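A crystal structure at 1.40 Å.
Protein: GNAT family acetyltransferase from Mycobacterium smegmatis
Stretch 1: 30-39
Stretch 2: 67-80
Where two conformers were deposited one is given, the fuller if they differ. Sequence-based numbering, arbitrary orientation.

Stretch 1 30-39: RPVRMRDAAA
Stretch 2 (67-80) AVTSWPSICSGLRA

This is a loop-on-helix contact in which two side-chain donors of a helix bind consecutive backbone carbonyls of a turn, while apolar side chains close the space around them; 583 Å² is buried in all.

Stretch 1 leaves a strand at Pro-31 (phi/psi -61/144), runs extended through Val-32 (-53/148) and Arg-33 (-148/163), then takes helical angles from Met-34 and leads into helix, which continues past Ala-39. Stretch 2 has helical angles from Val-68 and is helical through Ala-80 and beyond. The chains run in opposite senses: CA of Ala-37 lies 5.3 Å from CA of Val-68, CA of Met-34 lies 6.0 Å from CA of Pro-72, and Pro-31 and Val-32 reach as far as Arg-79.

The turn is also braced within its own stretch. Arg-30 (chi1 p, chi2 p, chi3 t) forms a salt bridge with Asp-36, NH1 to OD2 at 2.8 Å and NH2 to OD1 at 2.8 Å. Asp-36 OD2 also accepts Arg-33 N at 3.0 Å, and Asp-36 N returns to Arg-33 O at 3.0 Å, so both ends of the turn are tied together.

Trp-71 (chi1 t, chi2 -115°) points toward this turn and donates NE1 to Arg-33 O at 2.9 Å, nearly straight at 167°. That carbonyl therefore accepts both the indole and the turn's own amide. Met-34 O and Val-32 CB also lie near the ring plane, while Asp-36 C sits over one face. Two turns along the helix, Arg-79 (m, t, p, with chi4 91°) donates NH1 to Val-32 O at 2.9 Å, more bent at 138°.

Between these polar anchors, Val-32 (chi1 m) fills the gap: its CB is 4.0 Å from Trp-71 CZ2, and its CG2 is 4.1 Å from Cys-75 SG and 4.0 Å from Arg-79 CG. Cys-75 (chi1 t) turns its sulfur to the backbone, SG lying 3.6 Å from Arg-33 C.

Met-34 starts away from the helix, but m, m, t torsions bring its end back: SD is 3.9 Å from Cys-75 CB and 4.1 Å from Pro-72 CB, and CE reaches 3.0 Å from Ser-76 OG (chi1 m), a tight approach. At the other end, where the CA atoms of Ala-37 and Val-68 are 5.3 Å apart, Ala-37 CB touches Trp-71 CD1 and Val-68 CG2, each at 3.6 Å, with Val-68 at chi1 p.

The rule is economical: two directional donors meet adjacent carbonyls, and apolar contacts surround them.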

ATOM      1  N   ARG A  30       3.047   4.704  -4.845  1.00 12.29           N
ATOM      2  CA  ARG A  30       1.715   5.289  -4.693  1.00 12.89           C
ATOM      3  C   ARG A  30       1.844   6.813  -4.622  1.00 11.37           C
ATOM      4  O   ARG A  30       2.943   7.330  -4.418  1.00 11.89           O
ATOM      5  CB  ARG A  30       0.991   4.696  -3.463  1.00 13.53           C
ATOM      6  CG  ARG A  30       1.763   4.724  -2.155  1.00 12.50           C
ATOM      7  CD  ARG A  30       1.658   6.078  -1.488  1.00 11.88           C
ATOM      8  NE  ARG A  30       2.366   6.093  -0.212  1.00 12.68           N
ATOM      9  CZ  ARG A  30       2.690   7.204   0.444  1.00 11.12           C
ATOM     10  NH1 ARG A  30       2.355   8.389  -0.059  1.00 12.97           N
ATOM     11  NH2 ARG A  30       3.336   7.133   1.603  1.00 12.24           N
ATOM     12  N   PRO A  31       0.731   7.546  -4.818  1.00 12.25           N
ATOM     13  CA  PRO A  31       0.843   9.014  -4.865  1.00 12.18           C
ATOM     14  C   PRO A  31       1.367   9.669  -3.589  1.00 11.75           C
ATOM     15  O   PRO A  31       1.040   9.234  -2.492  1.00 11.10           O
ATOM     16  CB  PRO A  31      -0.600   9.460  -5.123  1.00 12.40           C
ATOM     17  CG  PRO A  31      -1.213   8.309  -5.873  1.00 13.20           C
ATOM     18  CD  PRO A  31      -0.614   7.082  -5.215  1.00 12.68           C
ATOM     19  N   VAL A  32       2.156  10.726  -3.729  1.00 10.90           N
ATOM     20  CA  VAL A  32       2.469  11.590  -2.590  1.00 11.10           C
ATOM     21  C   VAL A  32       1.185  12.064  -1.915  1.00 11.93           C
ATOM     22  O   VAL A  32       0.155  12.265  -2.575  1.00 12.51           O
ATOM     23  CB  VAL A  32       3.300  12.843  -2.995  1.00 11.42           C
ATOM     24  CG1 VAL A  32       4.705  12.466  -3.453  1.00 12.63           C
ATOM     25  CG2 VAL A  32       2.583  13.661  -4.061  1.00 11.97           C
ATOM     26  N   ARG A  33       1.249  12.252  -0.605  1.00 11.10           N
ATOM     27  CA  ARG A  33       0.093  12.775   0.114  1.00 10.09           C
ATOM     28  C   ARG A  33       0.550  13.606   1.301  1.00 11.29           C
ATOM     29  O   ARG A  33       1.718  13.528   1.730  1.00 10.94           O
ATOM     30  CB  ARG A  33      -0.831  11.637   0.558  1.00 12.16           C
ATOM     31  CG  ARG A  33      -0.196  10.681   1.539  1.00 11.91           C
ATOM     32  CD  ARG A  33      -1.111   9.467   1.778  1.00 15.86           C
ATOM     33  NE  ARG A  33      -0.374   8.453   2.514  1.00 18.19           N
ATOM     34  CZ  ARG A  33      -0.318   7.162   2.197  1.00 13.71           C
ATOM     35  NH1 ARG A  33      -0.962   6.664   1.143  1.00 14.68           N
ATOM     36  NH2 ARG A  33       0.406   6.363   2.954  1.00 17.23           N
ATOM     37  N   MET A  34      -0.363  14.414   1.836  1.00 11.76           N
ATOM     38  CA  MET A  34       0.002  15.339   2.908  1.00 12.15           C
ATOM     39  C   MET A  34       0.565  14.655   4.150  1.00 10.31           C
ATOM     40  O   MET A  34       1.463  15.190   4.796  1.00 11.90           O
ATOM     41  CB  MET A  34      -1.207  16.215   3.304  1.00 11.98           C
ATOM     42  CG  MET A  34      -1.684  17.124   2.191  1.00 13.05           C
ATOM     43  SD  MET A  34      -0.427  18.342   1.769  1.00 13.75           S
ATOM     44  CE  MET A  34      -1.124  19.059   0.301  1.00 18.37           C
ATOM     45  N   ARG A  35       0.064  13.464   4.478  1.00 11.65           N
ATOM     46  CA  ARG A  35       0.532  12.763   5.663  1.00 12.64           C
ATOM     47  C   ARG A  35       1.978  12.274   5.550  1.00 12.45           C
ATOM     48  O   ARG A  35       2.540  11.795   6.530  1.00 13.31           O
ATOM     49  CB  ARG A  35      -0.389  11.580   5.972  1.00 16.15           C
ATOM     50  CG  ARG A  35      -1.752  11.983   6.530  1.00 19.82           C
ATOM     51  CD  ARG A  35      -1.880  11.516   7.968  1.00 16.99           C
ATOM     52  NE  ARG A  35      -3.030  12.090   8.659  1.00 15.28           N
ATOM     53  CZ  ARG A  35      -4.236  11.537   8.700  1.00 16.10           C
ATOM     54  NH1 ARG A  35      -4.474  10.394   8.055  1.00 17.89           N
ATOM     55  NH2 ARG A  35      -5.212  12.132   9.374  1.00 16.33           N
ATOM     56  N   ASP A  36       2.589  12.439   4.378  1.00 12.11           N
ATOM     57  CA  ASP A  36       3.995  12.081   4.232  1.00 11.70           C
ATOM     58  C   ASP A  36       4.950  13.087   4.858  1.00 11.77           C
ATOM     59  O   ASP A  36       6.154  12.844   4.860  1.00 11.12           O
ATOM     60  CB  ASP A  36       4.353  11.926   2.753  1.00 10.92           C
ATOM     61  CG  ASP A  36       3.718  10.703   2.119  1.00 11.17           C
ATOM     62  OD1 ASP A  36       3.588   9.670   2.826  1.00 12.86           O
ATOM     63  OD2 ASP A  36       3.368  10.785   0.919  1.00 11.68           O
ATOM     64  N   ALA A  37       4.442  14.213   5.367  1.00 11.39           N
ATOM     65  CA  ALA A  37       5.324  15.284   5.836  1.00 10.55           C
ATOM     66  C   ALA A  37       6.351  14.790   6.838  1.00 10.74           C
ATOM     67  O   ALA A  37       7.538  15.113   6.724  1.00 11.47           O
ATOM     68  CB  ALA A  37       4.512  16.420   6.442  1.00 11.74           C
ATOM     69  N   ALA A  38       5.926  13.999   7.817  1.00 11.24           N
ATOM     70  CA  ALA A  38       6.851  13.623   8.880  1.00 11.67           C
ATOM     71  C   ALA A  38       7.989  12.745   8.372  1.00 10.85           C
ATOM     72  O   ALA A  38       9.158  13.007   8.699  1.00 11.97           O
ATOM     73  CB  ALA A  38       6.102  12.921  10.010  1.00 13.40           C
ATOM     74  N   ALA A  39       7.674  11.740   7.564  1.00 11.21           N
ATOM     75  CA  ALA A  39       8.710  10.837   7.072  1.00 11.41           C
ATOM     76  C   ALA A  39       9.608  11.534   6.055  1.00 11.64           C
ATOM     77  O   ALA A  39      10.842  11.414   6.114  1.00 12.78           O
ATOM     78  CB  ALA A  39       8.089   9.597   6.457  1.00 13.24           C
ATOM     79  N   ALA A  67      11.897  21.219   6.367  1.00 15.19           N
ATOM     80  CA  ALA A  67      11.113  21.243   7.589  1.00 14.92           C
ATOM     81  C   ALA A  67       9.730  20.619   7.337  1.00 13.63           C
ATOM     82  O   ALA A  67       9.201  20.698   6.230  1.00 12.92           O
ATOM     83  CB  ALA A  67      10.971  22.666   8.090  1.00 19.16           C
ATOM     84  N   VAL A  68       9.139  20.032   8.371  1.00 14.11           N
ATOM     85  CA  VAL A  68       7.857  19.345   8.210  1.00 13.22           C
ATOM     86  C   VAL A  68       6.769  20.305   7.697  1.00 15.43           C
ATOM     87  O   VAL A  68       5.909  19.906   6.914  1.00 14.68           O
ATOM     88  CB  VAL A  68       7.407  18.657   9.533  1.00 17.08           C
ATOM     89  CG1 VAL A  68       6.999  19.663  10.596  1.00 20.28           C
ATOM     90  CG2 VAL A  68       6.273  17.696   9.268  1.00 22.46           C
ATOM     91  N   THR A  69       6.839  21.570   8.089  1.00 15.01           N
ATOM     92  CA  THR A  69       5.822  22.526   7.657  1.00 16.62           C
ATOM     93  C   THR A  69       6.018  22.996   6.215  1.00 14.50           C
ATOM     94  O   THR A  69       5.154  23.665   5.658  1.00 14.09           O
ATOM     95  CB  THR A  69       5.777  23.732   8.595  1.00 19.51           C
ATOM     96  OG1 THR A  69       7.109  24.159   8.861  1.00 19.82           O
ATOM     97  CG2 THR A  69       5.105  23.352   9.924  1.00 19.54           C
ATOM     98  N   SER A  70       7.129  22.610   5.585  1.00 13.22           N
ATOM     99  CA  SER A  70       7.338  22.909   4.170  1.00 11.52           C
ATOM    100  C   SER A  70       6.644  21.929   3.225  1.00 11.82           C
ATOM    101  O   SER A  70       6.474  22.220   2.048  1.00 11.83           O
ATOM    102  CB  SER A  70       8.832  22.910   3.849  1.00 13.20           C
ATOM    103  OG  SER A  70       9.479  23.944   4.556  1.00 16.33           O
ATOM    104  N   TRP A  71       6.275  20.751   3.724  1.00 11.16           N
ATOM    105  CA  TRP A  71       5.730  19.727   2.838  1.00 11.08           C
ATOM    106  C   TRP A  71       4.380  20.094   2.194  1.00 11.99           C
ATOM    107  O   TRP A  71       4.203  19.835   1.008  1.00 11.61           O
ATOM    108  CB  TRP A  71       5.627  18.385   3.577  1.00 10.84           C
ATOM    109  CG  TRP A  71       5.069  17.273   2.732  1.00 10.55           C
ATOM    110  CD1 TRP A  71       3.885  16.604   2.934  1.00 10.97           C
ATOM    111  CD2 TRP A  71       5.658  16.685   1.556  1.00 10.19           C
ATOM    112  NE1 TRP A  71       3.711  15.646   1.974  1.00 10.79           N
ATOM    113  CE2 TRP A  71       4.781  15.675   1.111  1.00 10.64           C
ATOM    114  CE3 TRP A  71       6.833  16.927   0.829  1.00 11.27           C
ATOM    115  CZ2 TRP A  71       5.042  14.896  -0.014  1.00 11.76           C
ATOM    116  CZ3 TRP A  71       7.090  16.158  -0.290  1.00 11.69           C
ATOM    117  CH2 TRP A  71       6.205  15.150  -0.699  1.00 11.60           C
ATOM    118  N   PRO A  72       3.429  20.696   2.953  1.00 11.68           N
ATOM    119  CA  PRO A  72       2.133  20.917   2.301  1.00 11.32           C
ATOM    120  C   PRO A  72       2.211  21.704   0.984  1.00 11.61           C
ATOM    121  O   PRO A  72       1.602  21.276   0.008  1.00 12.43           O
ATOM    122  CB  PRO A  72       1.338  21.674   3.371  1.00 13.60           C
ATOM    123  CG  PRO A  72       1.852  21.065   4.653  1.00 13.73           C
ATOM    124  CD  PRO A  72       3.356  20.977   4.400  1.00 12.09           C
ATOM    125  N   SER A  73       2.977  22.790   0.926  1.00 12.43           N
ATOM    126  CA  SER A  73       3.063  23.512  -0.345  1.00 12.82           C
ATOM    127  C   SER A  73       3.778  22.713  -1.435  1.00 11.98           C
ATOM    128  O   SER A  73       3.416  22.795  -2.604  1.00 13.90           O
ATOM    129  CB  SER A  73       3.749  24.861  -0.142  1.00 13.83           C
ATOM    130  OG  SER A  73       2.879  25.747   0.569  1.00 19.49           O
ATOM    131  N   ILE A  74       4.786  21.935  -1.052  1.00 11.59           N
ATOM    132  CA  ILE A  74       5.489  21.108  -2.028  1.00 13.20           C
ATOM    133  C   ILE A  74       4.561  20.021  -2.570  1.00 12.05           C
ATOM    134  O   ILE A  74       4.426  19.833  -3.791  1.00 13.15           O
ATOM    135  CB  ILE A  74       6.754  20.499  -1.400  1.00 12.33           C
ATOM    136  CG1 ILE A  74       7.769  21.608  -1.107  1.00 13.41           C
ATOM    137  CG2 ILE A  74       7.349  19.425  -2.308  1.00 14.24           C
ATOM    138  CD1 ILE A  74       8.946  21.171  -0.264  1.00 12.84           C
ATOM    139  N   CYS A  75       3.886  19.328  -1.658  1.00 10.94           N
ATOM    140  CA  CYS A  75       2.964  18.281  -2.037  1.00 12.18           C
ATOM    141  C   CYS A  75       1.820  18.839  -2.894  1.00 11.78           C
ATOM    142  O   CYS A  75       1.451  18.250  -3.905  1.00 12.48           O
ATOM    143  CB  CYS A  75       2.433  17.597  -0.777  1.00 11.98           C
ATOM    144  SG  CYS A  75       1.406  16.166  -1.090  1.00 13.46           S
ATOM    145  N   SER A  76       1.261  19.975  -2.481  1.00 12.74           N
ATOM    146  CA  SER A  76       0.190  20.594  -3.263  0.53 14.23           C
ATOM    147  C   SER A  76       0.659  20.945  -4.678  1.00 12.92           C
ATOM    148  O   SER A  76      -0.065  20.720  -5.653  1.00 13.92           O
ATOM    149  CB  SER A  76      -0.346  21.844  -2.561  0.53 14.18           C
ATOM    150  OG  SER A  76      -1.209  21.502  -1.488  0.53 15.40           O
ATOM    151  N   GLY A  77       1.871  21.478  -4.789  1.00 12.93           N
ATOM    152  CA  GLY A  77       2.416  21.810  -6.095  1.00 14.25           C
ATOM    153  C   GLY A  77       2.594  20.590  -6.981  1.00 13.53           C
ATOM    154  O   GLY A  77       2.264  20.620  -8.168  1.00 13.97           O
ATOM    155  N   LEU A  78       3.146  19.516  -6.412  1.00 12.63           N
ATOM    156  CA  LEU A  78       3.306  18.268  -7.163  1.00 14.36           C
ATOM    157  C   LEU A  78       1.970  17.721  -7.642  1.00 12.41           C
ATOM    158  O   LEU A  78       1.824  17.315  -8.791  1.00 13.48           O
ATOM    159  CB  LEU A  78       4.012  17.208  -6.310  1.00 12.68           C
ATOM    160  CG  LEU A  78       5.478  17.507  -5.990  1.00 13.40           C
ATOM    161  CD1 LEU A  78       6.007  16.549  -4.926  1.00 13.37           C
ATOM    162  CD2 LEU A  78       6.333  17.436  -7.251  1.00 16.20           C
ATOM    163  N   ARG A  79       0.989  17.719  -6.745  1.00 12.52           N
ATOM    164  CA  ARG A  79      -0.326  17.204  -7.081  1.00 14.33           C
ATOM    165  C   ARG A  79      -1.043  18.097  -8.099  1.00 14.14           C
ATOM    166  O   ARG A  79      -1.781  17.591  -8.950  1.00 15.61           O
ATOM    167  CB  ARG A  79      -1.153  17.028  -5.805  1.00 13.40           C
ATOM    168  CG  ARG A  79      -0.603  15.900  -4.919  1.00 15.04           C
ATOM    169  CD  ARG A  79      -1.481  15.598  -3.719  1.00 19.68           C
ATOM    170  NE  ARG A  79      -2.795  15.144  -4.143  1.00 22.40           N
ATOM    171  CZ  ARG A  79      -3.126  13.872  -4.347  1.00 22.75           C
ATOM    172  NH1 ARG A  79      -2.243  12.892  -4.156  1.00 20.85           N
ATOM    173  NH2 ARG A  79      -4.352  13.583  -4.746  1.00 21.12           N
ATOM    174  N   ALA A  80      -0.803  19.405  -8.042  1.00 14.84           N
ATOM    175  CA  ALA A  80      -1.377  20.306  -9.043  1.00 15.83           C
ATOM    176  C   ALA A  80      -0.805  20.024 -10.435  1.00 17.25           C
ATOM    177  O   ALA A  80      -1.541  19.959 -11.423  1.00 17.21           O
ATOM    178  CB  ALA A  80      -1.140  21.741  -8.650  1.00 15.25           C
TER